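BlEst2 (Bacillus licheniformis, PDB 6WPX) is probably a lipase or esterase of the alpha/beta-hydrolase superfamily that cleaves ester bonds, here in its propeptide form, where the C-terminal domain is autoinhibitory. Local coordinates at residues Y118-I123 with Y177-G182; D124-L129 with T200-L205; T146-S151 with S186-T191; N238-Y243 with L247-W252. All coordinates share one frame; numbering follows the deposited sequence.

Contact 1 (Y118-I123 with Y177-G182)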
loop_
_atom_site.group_PDB
_atom_site.type_symbol
_atom_site.label_atom_id
_atom_site.label_comp_id
_atom_site.label_asym_id
_atom_site.label_seq_id
_atom_site.Cartn_x
_atom_site.Cartn_y
_atom_site.Cartn_z
ATOM N N TYR A 118 -2.056 -5.116 -13.073
ATOM C CA TYR A 118 -1.322 -5.296 -11.833
ATOM C C TYR A 118 -1.240 -4.057 -10.985
ATOM O O TYR A 118 -0.930 -2.990 -11.507
ATOM C CB TYR A 118 0.099 -5.728 -12.218
ATOM C CG TYR A 118 1.136 -5.743 -11.105
ATOM C CD1 TYR A 118 0.930 -6.489 -9.943
ATOM C CD2 TYR A 118 2.405 -5.206 -11.312
ATOM C CE1 TYR A 118 1.941 -6.654 -8.998
ATOM C CE2 TYR A 118 3.423 -5.360 -10.373
ATOM C CZ TYR A 118 3.186 -6.074 -9.216
ATOM O OH TYR A 118 4.193 -6.192 -8.296
ATOM N N SER A 119 -1.384 -4.221 -9.638
ATOM C CA SER A 119 -1.146 -3.144 -8.668
ATOM C C SER A 119 -1.970 -1.901 -9.047
ATOM O O SER A 119 -3.134 -2.068 -9.414
ATOM C CB SER A 119 0.373 -2.923 -8.540
ATOM O OG SER A 119 0.836 -1.698 -7.992
ATOM N N LYS A 120 -1.389 -0.690 -9.073
ATOM C CA LYS A 120 -2.103 0.513 -9.466
ATOM C C LYS A 120 -2.732 0.423 -10.882
ATOM O O LYS A 120 -3.699 1.133 -11.171
ATOM C CB LYS A 120 -1.176 1.739 -9.348
ATOM C CG LYS A 120 -1.878 3.039 -9.721
ATOM C CD LYS A 120 -0.999 4.286 -9.495
ATOM C CE LYS A 120 -1.652 5.466 -10.176
ATOM N NZ LYS A 120 -1.413 5.403 -11.636
ATOM N N GLY A 121 -2.161 -0.416 -11.753
ATOM C CA GLY A 121 -2.703 -0.629 -13.090
ATOM C C GLY A 121 -4.173 -1.032 -13.072
ATOM O O GLY A 121 -4.884 -0.710 -14.007
ATOM N N GLY A 122 -4.629 -1.723 -12.016
ATOM C CA GLY A 122 -6.033 -2.134 -11.876
ATOM C C GLY A 122 -6.956 -0.948 -11.653
ATOM O O GLY A 122 -8.118 -0.975 -12.069
ATOM N N ILE A 123 -6.441 0.102 -10.987
ATOM C CA ILE A 123 -7.151 1.361 -10.702
ATOM C C ILE A 123 -7.179 2.200 -11.982
ATOM O O ILE A 123 -8.242 2.707 -12.338
ATOM C CB ILE A 123 -6.551 2.162 -9.513
ATOM C CG1 ILE A 123 -6.437 1.301 -8.221
ATOM C CG2 ILE A 123 -7.373 3.443 -9.248
ATOM C CD1 ILE A 123 -5.471 2.002 -7.175
ATOM N N TYR A 177 0.485 9.441 -4.225
ATOM C CA TYR A 177 -0.524 10.303 -3.608
ATOM C C TYR A 177 -1.913 9.723 -3.837
ATOM O O TYR A 177 -2.720 9.727 -2.912
ATOM C CB TYR A 177 -0.467 11.685 -4.274
ATOM C CG TYR A 177 -1.378 12.719 -3.669
ATOM C CD1 TYR A 177 -2.661 12.936 -4.175
ATOM C CD2 TYR A 177 -0.929 13.552 -2.653
ATOM C CE1 TYR A 177 -3.481 13.943 -3.657
ATOM C CE2 TYR A 177 -1.739 14.546 -2.123
ATOM C CZ TYR A 177 -3.003 14.756 -2.640
ATOM O OH TYR A 177 -3.740 15.774 -2.096
ATOM N N SER A 178 -2.207 9.290 -5.095
ATOM C CA SER A 178 -3.524 8.758 -5.463
ATOM C C SER A 178 -3.808 7.407 -4.807
ATOM O O SER A 178 -4.950 6.972 -4.817
ATOM C CB SER A 178 -3.689 8.667 -6.978
ATOM O OG SER A 178 -2.947 7.598 -7.546
ATOM N N LEU A 179 -2.779 6.758 -4.232
ATOM C CA LEU A 179 -2.896 5.465 -3.555
ATOM C C LEU A 179 -3.251 5.568 -2.061
ATOM O O LEU A 179 -3.531 4.541 -1.439
ATOM C CB LEU A 179 -1.626 4.626 -3.760
ATOM C CG LEU A 179 -1.358 4.174 -5.216
ATOM C CD1 LEU A 179 -0.022 3.501 -5.314
ATOM C CD2 LEU A 179 -2.450 3.240 -5.707
ATOM N N GLN A 180 -3.254 6.787 -1.486
ATOM C CA GLN A 180 -3.650 6.965 -0.077
ATOM C C GLN A 180 -5.080 6.436 0.100
ATOM O O GLN A 180 -5.909 6.584 -0.807
ATOM C CB GLN A 180 -3.595 8.439 0.331
ATOM C CG GLN A 180 -2.173 8.963 0.384
ATOM C CD GLN A 180 -2.137 10.446 0.587
ATOM O OE1 GLN A 180 -1.997 10.950 1.714
ATOM N NE2 GLN A 180 -2.231 11.189 -0.512
ATOM N N THR A 181 -5.357 5.793 1.236
ATOM C CA THR A 181 -6.669 5.169 1.471
ATOM C C THR A 181 -7.804 6.190 1.505
ATOM O O THR A 181 -8.920 5.869 1.111
ATOM C CB THR A 181 -6.666 4.268 2.711
ATOM O OG1 THR A 181 -6.330 5.049 3.850
ATOM C CG2 THR A 181 -5.724 3.099 2.580
ATOM N N GLY A 182 -7.517 7.404 1.970
ATOM C CA GLY A 182 -8.527 8.460 2.000
ATOM C C GLY A 182 -8.923 8.848 0.588
ATOM O O GLY A 182 -10.107 8.994 0.289
#
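Lys120 and Leu179 mark the closest approach of the two backbones, 7.8 Å from CA to CA. On one side a type II' turn runs from Tyr118 to Gly121, with Ser119 at its first corner in an unusual conformation (phi 53°, psi -132°). The strand-turn-helix is that of the nucleophile elbow of the alpha/beta-hydrolase fold, and Ser119 stands where these enzymes carry their nucleophilic serine, consistent with that role. On the other side the chain passes from helix 174-178 through Leu179 to Gln180, the N-cap of the next helix.

One methyl does most of the touching. Leu179 CD2 lies 3.6 Å from Ile123 CD1, methyl against methyl, and 4.1 Å from Lys120 CG, so it meets the aliphatic stem of the lysine as well. That stem starts with CG anti to the backbone N (chi1 -179°) and stays stretched as far as Lys120 CE, which stops 3.6 Å from Ser178 OG. No hydrogen bond spans the segments. The chain then bends, and NZ makes a salt bridge with Asp124 and a hydrogen bond to Lys89 O, while Ser178 OG bonds to Ala175 O.

The turn lies between strand 113-118 and helix 121-131. Ile123 also touches Met91 of helix 91-109 and Met184 and Phe187 of helix 181-191, and Ser119 touches His254 in a loop.

Contact 2 (D124-L129 with T200-L205)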
loop_
_atom_site.group_PDB
_atom_site.type_symbol
_atom_site.label_atom_id
_atom_site.label_comp_id
_atom_site.label_asym_id
_atom_site.label_seq_id
_atom_site.Cartn_x
_atom_site.Cartn_y
_atom_site.Cartn_z
ATOM N N ASP A 124 -6.019 2.330 -12.679
ATOM C CA ASP A 124 -5.928 3.056 -13.961
ATOM C C ASP A 124 -6.917 2.414 -14.947
ATOM O O ASP A 124 -7.543 3.103 -15.750
ATOM C CB ASP A 124 -4.508 2.938 -14.553
ATOM C CG ASP A 124 -3.379 3.477 -13.701
ATOM O OD1 ASP A 124 -3.659 4.298 -12.783
ATOM O OD2 ASP A 124 -2.212 3.156 -14.003
ATOM N N SER A 125 -7.031 1.080 -14.881
ATOM C CA SER A 125 -7.931 0.308 -15.737
ATOM C C SER A 125 -9.369 0.700 -15.532
ATOM O O SER A 125 -10.064 0.964 -16.516
ATOM C CB SER A 125 -7.739 -1.189 -15.524
ATOM O OG SER A 125 -6.468 -1.529 -16.047
ATOM N N GLN A 126 -9.812 0.771 -14.267
ATOM C CA GLN A 126 -11.191 1.154 -13.938
ATOM C C GLN A 126 -11.462 2.548 -14.345
ATOM O O GLN A 126 -12.541 2.817 -14.852
ATOM C CB GLN A 126 -11.481 1.029 -12.451
ATOM C CG GLN A 126 -12.047 -0.289 -12.055
ATOM C CD GLN A 126 -12.899 -0.136 -10.819
ATOM O OE1 GLN A 126 -12.492 0.494 -9.845
ATOM N NE2 GLN A 126 -14.076 -0.743 -10.815
ATOM N N SER A 127 -10.502 3.448 -14.105
ATOM C CA SER A 127 -10.629 4.841 -14.501
ATOM C C SER A 127 -10.817 4.918 -16.018
ATOM O O SER A 127 -11.715 5.623 -16.468
ATOM C CB SER A 127 -9.400 5.631 -14.076
ATOM O OG SER A 127 -9.454 6.925 -14.644
ATOM N N ALA A 128 -9.982 4.188 -16.801
ATOM C CA ALA A 128 -10.092 4.167 -18.262
ATOM C C ALA A 128 -11.493 3.749 -18.664
ATOM O O ALA A 128 -12.139 4.460 -19.425
ATOM C CB ALA A 128 -9.078 3.194 -18.870
ATOM N N LEU A 129 -11.994 2.652 -18.107
ATOM C CA LEU A 129 -13.311 2.135 -18.490
ATOM C C LEU A 129 -14.493 2.962 -18.029
ATOM O O LEU A 129 -15.399 3.211 -18.815
ATOM C CB LEU A 129 -13.455 0.695 -18.001
ATOM C CG LEU A 129 -12.991 -0.374 -18.991
ATOM C CD1 LEU A 129 -11.516 -0.346 -19.196
ATOM C CD2 LEU A 129 -13.349 -1.716 -18.497
ATOM N N THR A 200 -19.048 -3.641 -17.295
ATOM C CA THR A 200 -17.859 -4.520 -17.383
ATOM C C THR A 200 -17.767 -5.446 -16.170
ATOM O O THR A 200 -18.068 -5.034 -15.075
ATOM C CB THR A 200 -16.541 -3.757 -17.559
ATOM O OG1 THR A 200 -16.675 -2.555 -18.305
ATOM C CG2 THR A 200 -15.446 -4.626 -18.120
ATOM N N LYS A 201 -17.371 -6.681 -16.430
ATOM C CA LYS A 201 -17.187 -7.661 -15.354
ATOM C C LYS A 201 -15.763 -7.511 -14.817
ATOM O O LYS A 201 -14.849 -7.409 -15.567
ATOM C CB LYS A 201 -17.401 -9.083 -15.863
ATOM C CG LYS A 201 -17.340 -10.119 -14.761
ATOM C CD LYS A 201 -18.489 -10.012 -13.778
ATOM C CE LYS A 201 -18.299 -10.814 -12.500
ATOM N NZ LYS A 201 -16.933 -11.339 -12.350
ATOM N N TYR A 202 -15.654 -7.562 -13.515
ATOM C CA TYR A 202 -14.404 -7.465 -12.747
ATOM C C TYR A 202 -14.102 -8.721 -11.978
ATOM O O TYR A 202 -15.004 -9.352 -11.419
ATOM C CB TYR A 202 -14.444 -6.285 -11.757
ATOM C CG TYR A 202 -14.440 -4.950 -12.453
ATOM C CD1 TYR A 202 -13.246 -4.323 -12.787
ATOM C CD2 TYR A 202 -15.631 -4.328 -12.817
ATOM C CE1 TYR A 202 -13.236 -3.126 -13.497
ATOM C CE2 TYR A 202 -15.636 -3.120 -13.505
ATOM C CZ TYR A 202 -14.436 -2.517 -13.835
ATOM O OH TYR A 202 -14.440 -1.325 -14.504
ATOM N N PHE A 203 -12.806 -9.056 -11.938
ATOM C CA PHE A 203 -12.235 -10.174 -11.189
ATOM C C PHE A 203 -11.047 -9.643 -10.439
ATOM O O PHE A 203 -10.255 -8.876 -10.994
ATOM C CB PHE A 203 -11.750 -11.289 -12.118
ATOM C CG PHE A 203 -12.833 -12.018 -12.857
ATOM C CD1 PHE A 203 -13.362 -11.502 -14.030
ATOM C CD2 PHE A 203 -13.317 -13.239 -12.389
ATOM C CE1 PHE A 203 -14.362 -12.194 -14.726
ATOM C CE2 PHE A 203 -14.304 -13.930 -13.088
ATOM C CZ PHE A 203 -14.823 -13.402 -14.249
ATOM N N THR A 204 -10.886 -10.073 -9.203
ATOM C CA THR A 204 -9.713 -9.642 -8.436
ATOM C C THR A 204 -8.975 -10.836 -7.926
ATOM O O THR A 204 -9.584 -11.825 -7.519
ATOM C CB THR A 204 -10.056 -8.682 -7.277
ATOM O OG1 THR A 204 -10.713 -9.408 -6.250
ATOM C CG2 THR A 204 -10.887 -7.453 -7.711
ATOM N N LEU A 205 -7.663 -10.749 -7.975
ATOM C CA LEU A 205 -6.753 -11.728 -7.397
ATOM C C LEU A 205 -5.975 -10.965 -6.337
ATOM O O LEU A 205 -5.696 -9.770 -6.501
ATOM C CB LEU A 205 -5.773 -12.321 -8.422
ATOM C CG LEU A 205 -6.215 -13.638 -9.087
ATOM C CD1 LEU A 205 -7.404 -13.394 -10.010
ATOM C CD2 LEU A 205 -5.055 -14.248 -9.902
#
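Gln126 and Tyr202 are brought together by two torsions: the glutamine leaves helix 121-131 with a chi1 of -92°, well off the usual staggered value, and the tyrosine ring swings out from the strand with CG anti to the carbonyl carbon (chi1 -68°). Beyond CG the glutamine chain is extended and carries the amide in over the CZ end of one face of the ring. Gln126 NE2 stands 3.5 Å above the Tyr202 ring plane, displaced toward the rim, and the amide is turned almost perpendicular to it, at 85°. At the rim itself, Gln126 CG presses on Tyr202 CE1 at 3.4 Å, a snug fit. The amide's own polar partners are other residues, Arg188 at OE1 and Tyr243 at NE2.

One turn along the helix, Leu129 CD2 rests on Thr200, 3.4 Å from OG1 and 3.6 Å from CG2, the two side chains crossing at about a right angle. No hydrogen bond links the segments, and both Thr200 OG1 and Tyr202 OH are buried without a partner in the model. Without the ring, as with an alanine here, Gln126 is likely to lose the edge its CG packs on and the face beneath NE2, with a gap opened between helix and sheet.

Leu129 also meets Val141 of the adjoining strand 138-144 and Leu115 of strand 113-118, one strand further in. A helix following the nucleophile elbow and packing over the central parallel strands in this way is a hallmark of the alpha/beta-hydrolase fold.

Contact 3 (T146-S151 with S186-T191)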
loop_
_atom_site.group_PDB
_atom_site.type_symbol
_atom_site.label_atom_id
_atom_site.label_comp_id
_atom_site.label_asym_id
_atom_site.label_seq_id
_atom_site.Cartn_x
_atom_site.Cartn_y
_atom_site.Cartn_z
ATOM N N THR A 146 -4.257 -5.354 -6.761
ATOM C CA THR A 146 -4.561 -3.944 -6.967
ATOM C C THR A 146 -5.097 -3.338 -5.682
ATOM O O THR A 146 -6.113 -3.819 -5.186
ATOM C CB THR A 146 -5.575 -3.742 -8.114
ATOM O OG1 THR A 146 -4.950 -4.122 -9.353
ATOM C CG2 THR A 146 -6.071 -2.271 -8.197
ATOM N N PRO A 147 -4.496 -2.241 -5.175
ATOM C CA PRO A 147 -5.072 -1.596 -3.983
ATOM C C PRO A 147 -6.313 -0.765 -4.339
ATOM O O PRO A 147 -6.274 0.468 -4.289
ATOM C CB PRO A 147 -3.920 -0.743 -3.448
ATOM C CG PRO A 147 -3.107 -0.385 -4.679
ATOM C CD PRO A 147 -3.307 -1.514 -5.674
ATOM N N HIS A 148 -7.436 -1.445 -4.667
ATOM C CA HIS A 148 -8.699 -0.753 -4.982
ATOM C C HIS A 148 -9.173 0.137 -3.811
ATOM O O HIS A 148 -9.874 1.111 -4.056
ATOM C CB HIS A 148 -9.801 -1.752 -5.345
ATOM C CG HIS A 148 -9.540 -2.476 -6.633
ATOM N ND1 HIS A 148 -9.597 -1.825 -7.855
ATOM C CD2 HIS A 148 -9.225 -3.776 -6.838
ATOM C CE1 HIS A 148 -9.364 -2.756 -8.761
ATOM N NE2 HIS A 148 -9.130 -3.951 -8.192
ATOM N N HIS A 149 -8.801 -0.205 -2.552
ATOM C CA HIS A 149 -9.195 0.600 -1.385
ATOM C C HIS A 149 -8.004 1.401 -0.831
ATOM O O HIS A 149 -8.073 1.940 0.258
ATOM C CB HIS A 149 -9.893 -0.251 -0.289
ATOM C CG HIS A 149 -11.131 -0.948 -0.780
ATOM N ND1 HIS A 149 -12.385 -0.403 -0.610
ATOM C CD2 HIS A 149 -11.248 -2.087 -1.493
ATOM C CE1 HIS A 149 -13.231 -1.247 -1.173
ATOM N NE2 HIS A 149 -12.597 -2.267 -1.728
ATOM N N GLY A 150 -6.929 1.476 -1.594
ATOM C CA GLY A 150 -5.755 2.216 -1.183
ATOM C C GLY A 150 -4.685 1.405 -0.489
ATOM O O GLY A 150 -4.882 0.243 -0.117
ATOM N N SER A 151 -3.552 2.048 -0.299
ATOM C CA SER A 151 -2.384 1.474 0.321
ATOM C C SER A 151 -2.077 2.163 1.657
ATOM O O SER A 151 -1.869 3.384 1.684
ATOM C CB SER A 151 -1.197 1.613 -0.625
ATOM O OG SER A 151 -0.014 1.308 0.090
ATOM N N SER A 186 -12.615 8.038 -1.633
ATOM C CA SER A 186 -13.318 9.012 -2.461
ATOM C C SER A 186 -13.414 8.469 -3.909
ATOM O O SER A 186 -14.494 8.505 -4.487
ATOM C CB SER A 186 -12.578 10.338 -2.424
ATOM O OG SER A 186 -13.118 11.284 -3.328
ATOM N N PHE A 187 -12.307 7.919 -4.477
ATOM C CA PHE A 187 -12.326 7.326 -5.824
ATOM C C PHE A 187 -13.374 6.210 -5.869
ATOM O O PHE A 187 -14.167 6.180 -6.798
ATOM C CB PHE A 187 -10.940 6.791 -6.254
ATOM C CG PHE A 187 -10.943 6.175 -7.641
ATOM C CD1 PHE A 187 -10.863 6.975 -8.781
ATOM C CD2 PHE A 187 -11.073 4.797 -7.810
ATOM C CE1 PHE A 187 -10.912 6.402 -10.065
ATOM C CE2 PHE A 187 -11.129 4.231 -9.086
ATOM C CZ PHE A 187 -11.027 5.029 -10.204
ATOM N N ARG A 188 -13.419 5.338 -4.837
ATOM C CA ARG A 188 -14.416 4.262 -4.717
ATOM C C ARG A 188 -15.830 4.849 -4.756
ATOM O O ARG A 188 -16.680 4.373 -5.514
ATOM C CB ARG A 188 -14.218 3.459 -3.408
ATOM C CG ARG A 188 -12.964 2.579 -3.386
ATOM C CD ARG A 188 -13.204 1.132 -3.842
ATOM N NE ARG A 188 -13.734 1.101 -5.203
ATOM C CZ ARG A 188 -13.004 1.244 -6.299
ATOM N NH1 ARG A 188 -13.586 1.302 -7.482
ATOM N NH2 ARG A 188 -11.678 1.306 -6.223
ATOM N N ASP A 189 -16.064 5.922 -3.981
ATOM C CA ASP A 189 -17.360 6.591 -3.919
ATOM C C ASP A 189 -17.851 7.115 -5.291
ATOM O O ASP A 189 -19.034 6.992 -5.592
ATOM C CB ASP A 189 -17.333 7.709 -2.875
ATOM C CG ASP A 189 -18.677 8.405 -2.721
ATOM O OD1 ASP A 189 -19.557 7.849 -2.031
ATOM O OD2 ASP A 189 -18.868 9.473 -3.345
ATOM N N GLN A 190 -16.939 7.687 -6.104
ATOM C CA GLN A 190 -17.196 8.251 -7.440
ATOM C C GLN A 190 -17.258 7.207 -8.547
ATOM O O GLN A 190 -17.650 7.524 -9.670
ATOM C CB GLN A 190 -16.054 9.212 -7.812
ATOM C CG GLN A 190 -15.901 10.463 -6.937
ATOM C CD GLN A 190 -14.884 11.381 -7.565
ATOM O OE1 GLN A 190 -13.721 11.007 -7.786
ATOM N NE2 GLN A 190 -15.319 12.578 -7.938
ATOM N N THR A 191 -16.799 5.987 -8.268
ATOM C CA THR A 191 -16.682 4.939 -9.271
ATOM C C THR A 191 -17.715 3.816 -9.148
ATOM O O THR A 191 -18.296 3.403 -10.150
ATOM C CB THR A 191 -15.227 4.394 -9.222
ATOM O OG1 THR A 191 -14.322 5.487 -9.376
ATOM C CG2 THR A 191 -14.925 3.336 -10.284
HETATM O O HOH W 1 -10.124 0.845 -8.538
#
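His148 and His149 belong to the loop that leaves strand 138-144 of the alpha/beta-hydrolase sheet and leads to helix 152-157, a Thr-Pro-His-His-Gly run folded into a type I turn from Pro147 to Gly150. Arg188, reaching over from helix 181-191, holds this turn in three ways. Arg188 NH2 gives a fairly straight hydrogen bond to His148 O (2.8 Å, 160° at the hydrogen), with the oxygen in the plane of the guanidinium group, though the donor is tilted from the carbonyl plane. Arg188 NH2 also donates to a water, again at 2.8 Å, and that water lies at the edge of the His148 ring, in its plane and hydrogen-bonded to ND1. Lastly, Arg188 CD sits over a face of the His149 ring, 3.8 Å from the ring centroid, as a CH-pi contact.

The chain is folded to do this: bends at chi2 (-93°) and chi3 (59°) curl it so that CD meets one histidine while NH2 turns to the other. On the His148 ring, one face is occupied by Thr146 CG2, 3.3 Å above its centre, and NE2 bonds to Thr143 of the preceding strand.

The other end nitrogen, NH1, joins Gln126 on helix 121-131 and makes a salt bridge with Asp192. Arg188 thereby ties helix 181-191 both to the loop leaving strand 138-144 and to the helix behind the nucleophile elbow.

Contact 4 (N238-Y243 with L247-W252)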
loop_
_atom_site.group_PDB
_atom_site.type_symbol
_atom_site.label_atom_id
_atom_site.label_comp_id
_atom_site.label_asym_id
_atom_site.label_seq_id
_atom_site.Cartn_x
_atom_site.Cartn_y
_atom_site.Cartn_z
ATOM N N ASN A 238 -8.100 -4.693 0.852
ATOM C CA ASN A 238 -7.983 -3.536 -0.017
ATOM C C ASN A 238 -7.757 -3.895 -1.472
ATOM O O ASN A 238 -7.807 -3.005 -2.301
ATOM C CB ASN A 238 -6.901 -2.570 0.501
ATOM C CG ASN A 238 -7.306 -1.838 1.763
ATOM O OD1 ASN A 238 -8.243 -2.213 2.457
ATOM N ND2 ASN A 238 -6.660 -0.735 2.050
ATOM N N ALA A 239 -7.564 -5.191 -1.791
ATOM C CA ALA A 239 -7.371 -5.671 -3.166
ATOM C C ALA A 239 -8.695 -6.067 -3.837
ATOM O O ALA A 239 -8.705 -6.514 -4.999
ATOM C CB ALA A 239 -6.400 -6.843 -3.181
ATOM N N ARG A 240 -9.820 -5.883 -3.118
ATOM C CA ARG A 240 -11.145 -6.319 -3.589
ATOM C C ARG A 240 -12.043 -5.194 -4.072
ATOM O O ARG A 240 -11.809 -4.028 -3.728
ATOM C CB ARG A 240 -11.889 -7.093 -2.463
ATOM C CG ARG A 240 -11.101 -8.223 -1.830
ATOM C CD ARG A 240 -10.436 -9.106 -2.882
ATOM N NE ARG A 240 -9.882 -10.308 -2.284
ATOM C CZ ARG A 240 -9.495 -11.373 -2.965
ATOM N NH1 ARG A 240 -9.594 -11.397 -4.293
ATOM N NH2 ARG A 240 -8.995 -12.418 -2.333
ATOM N N LEU A 241 -13.076 -5.562 -4.862
ATOM C CA LEU A 241 -14.138 -4.685 -5.328
ATOM C C LEU A 241 -15.480 -5.322 -4.905
ATOM O O LEU A 241 -15.626 -6.552 -4.993
ATOM C CB LEU A 241 -14.105 -4.444 -6.846
ATOM C CG LEU A 241 -12.937 -3.612 -7.388
ATOM C CD1 LEU A 241 -12.875 -3.723 -8.911
ATOM C CD2 LEU A 241 -13.078 -2.151 -6.985
ATOM N N PRO A 242 -16.456 -4.515 -4.426
ATOM C CA PRO A 242 -17.709 -5.106 -3.903
ATOM C C PRO A 242 -18.563 -5.911 -4.883
ATOM O O PRO A 242 -19.230 -6.850 -4.460
ATOM C CB PRO A 242 -18.485 -3.893 -3.351
ATOM C CG PRO A 242 -17.869 -2.705 -3.984
ATOM C CD PRO A 242 -16.429 -3.051 -4.248
ATOM N N TYR A 243 -18.522 -5.578 -6.169
ATOM C CA TYR A 243 -19.326 -6.221 -7.219
ATOM C C TYR A 243 -18.474 -7.185 -8.042
ATOM O O TYR A 243 -18.953 -7.707 -9.044
ATOM C CB TYR A 243 -19.876 -5.133 -8.163
ATOM C CG TYR A 243 -18.865 -4.024 -8.383
ATOM C CD1 TYR A 243 -17.823 -4.172 -9.298
ATOM C CD2 TYR A 243 -18.912 -2.854 -7.630
ATOM C CE1 TYR A 243 -16.853 -3.187 -9.451
ATOM C CE2 TYR A 243 -17.949 -1.863 -7.776
ATOM C CZ TYR A 243 -16.917 -2.040 -8.683
ATOM O OH TYR A 243 -15.983 -1.068 -8.861
ATOM N N LEU A 247 -11.588 -13.549 -6.203
ATOM C CA LEU A 247 -11.023 -14.883 -6.067
ATOM C C LEU A 247 -10.250 -15.055 -4.760
ATOM O O LEU A 247 -9.431 -14.202 -4.397
ATOM C CB LEU A 247 -10.137 -15.229 -7.280
ATOM C CG LEU A 247 -9.681 -16.677 -7.361
ATOM C CD1 LEU A 247 -10.880 -17.609 -7.603
ATOM C CD2 LEU A 247 -8.545 -16.848 -8.398
ATOM N N ASP A 248 -10.515 -16.164 -4.075
ATOM C CA ASP A 248 -9.852 -16.565 -2.840
ATOM C C ASP A 248 -8.357 -16.312 -2.967
ATOM O O ASP A 248 -7.730 -16.585 -4.003
ATOM C CB ASP A 248 -10.127 -18.050 -2.528
ATOM C CG ASP A 248 -9.660 -18.513 -1.155
ATOM O OD1 ASP A 248 -9.710 -17.707 -0.203
ATOM O OD2 ASP A 248 -9.292 -19.693 -1.025
ATOM N N THR A 249 -7.816 -15.681 -1.935
ATOM C CA THR A 249 -6.422 -15.285 -1.870
ATOM C C THR A 249 -5.497 -16.461 -2.209
ATOM O O THR A 249 -5.760 -17.593 -1.807
ATOM C CB THR A 249 -6.187 -14.659 -0.478
ATOM O OG1 THR A 249 -7.218 -13.697 -0.251
ATOM C CG2 THR A 249 -4.982 -13.886 -0.436
ATOM N N GLY A 250 -4.470 -16.188 -3.000
ATOM C CA GLY A 250 -3.491 -17.196 -3.390
ATOM C C GLY A 250 -2.200 -16.980 -2.635
ATOM O O GLY A 250 -1.977 -15.897 -2.090
ATOM N N LYS A 251 -1.297 -17.958 -2.685
ATOM C CA LYS A 251 -0.026 -17.865 -1.951
ATOM C C LYS A 251 1.022 -17.147 -2.790
ATOM O O LYS A 251 2.012 -17.728 -3.237
ATOM C CB LYS A 251 0.416 -19.240 -1.445
ATOM C CG LYS A 251 -0.638 -19.899 -0.559
ATOM C CD LYS A 251 -0.134 -21.202 0.001
ATOM C CE LYS A 251 -1.185 -21.925 0.811
ATOM N NZ LYS A 251 -1.455 -21.236 2.099
ATOM N N TRP A 252 0.736 -15.870 -3.064
ATOM C CA TRP A 252 1.607 -15.003 -3.831
ATOM C C TRP A 252 1.952 -13.790 -3.009
ATOM O O TRP A 252 1.166 -13.361 -2.174
ATOM C CB TRP A 252 0.921 -14.538 -5.146
ATOM C CG TRP A 252 0.212 -15.635 -5.888
ATOM C CD1 TRP A 252 0.762 -16.784 -6.379
ATOM C CD2 TRP A 252 -1.195 -15.717 -6.152
ATOM N NE1 TRP A 252 -0.221 -17.583 -6.939
ATOM C CE2 TRP A 252 -1.433 -16.954 -6.801
ATOM C CE3 TRP A 252 -2.287 -14.861 -5.905
ATOM C CZ2 TRP A 252 -2.715 -17.344 -7.215
ATOM C CZ3 TRP A 252 -3.545 -15.239 -6.338
ATOM C CH2 TRP A 252 -3.756 -16.476 -6.956
#
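The guanidinium group of Arg240 meets Leu247 and Thr249 along its edge, with Leu247 O and Thr249 OG1 both near its plane; the other flat group here, the Trp252 indole, has Gly250 CA against one face, 3.4 Å above the plane and toward the rim. The two segments flank strand 245-246, the outermost strand on one side of the alpha/beta-hydrolase sheet, and the second of them starts the loop that in this fold commonly leads to the catalytic histidine.

The guanidinium group meets Leu247 O end-on: Arg240 NH1 and Arg240 NH2 both donate to this one carbonyl oxygen, each at 2.8 Å, and both come in from the same face of the carbonyl plane. Sharing one acceptor bends the bonds, to 132° at NH1 and 134° at NH2. Arg240 NH2 adds a weak bond to Thr249 OG1 at 3.0 Å. The side chain gets there by turning once, at chi2 (-47°), and running extended from then on. NE pairs with Glu236 in a salt bridge, and NH1 also bonds to Thr204 on the neighbouring strand, so the cation gathers both loops and the sheet edge around itself. Were a methionine to stand here, Leu247 O would probably be left without its two donors and the Glu236 carboxylate without its mate.

Farther along, Lys251 is the centre of an inverse gamma turn. Back at the guanidinium edge, Arg240 NH2 also comes within 3.5 Å of Thr249 N, but both are donors and no bond forms between them.

How the contacts relate
Contacts 1 and 2 share helix 121-131 and are both buried, held by van der Waals packing with no hydrogen bond between their segments: the first at the elbow end, the second farther along, against the sheet. Contact 3 is largely buried too but more polar, built on an arginine, a carbonyl, a water and a CH-pi contact to a histidine ring. Contact 4, at the sheet's edge strand, is partly open to solvent and relies on an arginine as well. Contacts 1 and 3 both use helix 181-191 and are joined by Leu179 O with Ser151 N. Gln126 connects contact 2 to contacts 3 and 4 through Arg188 and Tyr243, while Asn238 joins contact 4 to the turn of contact 3.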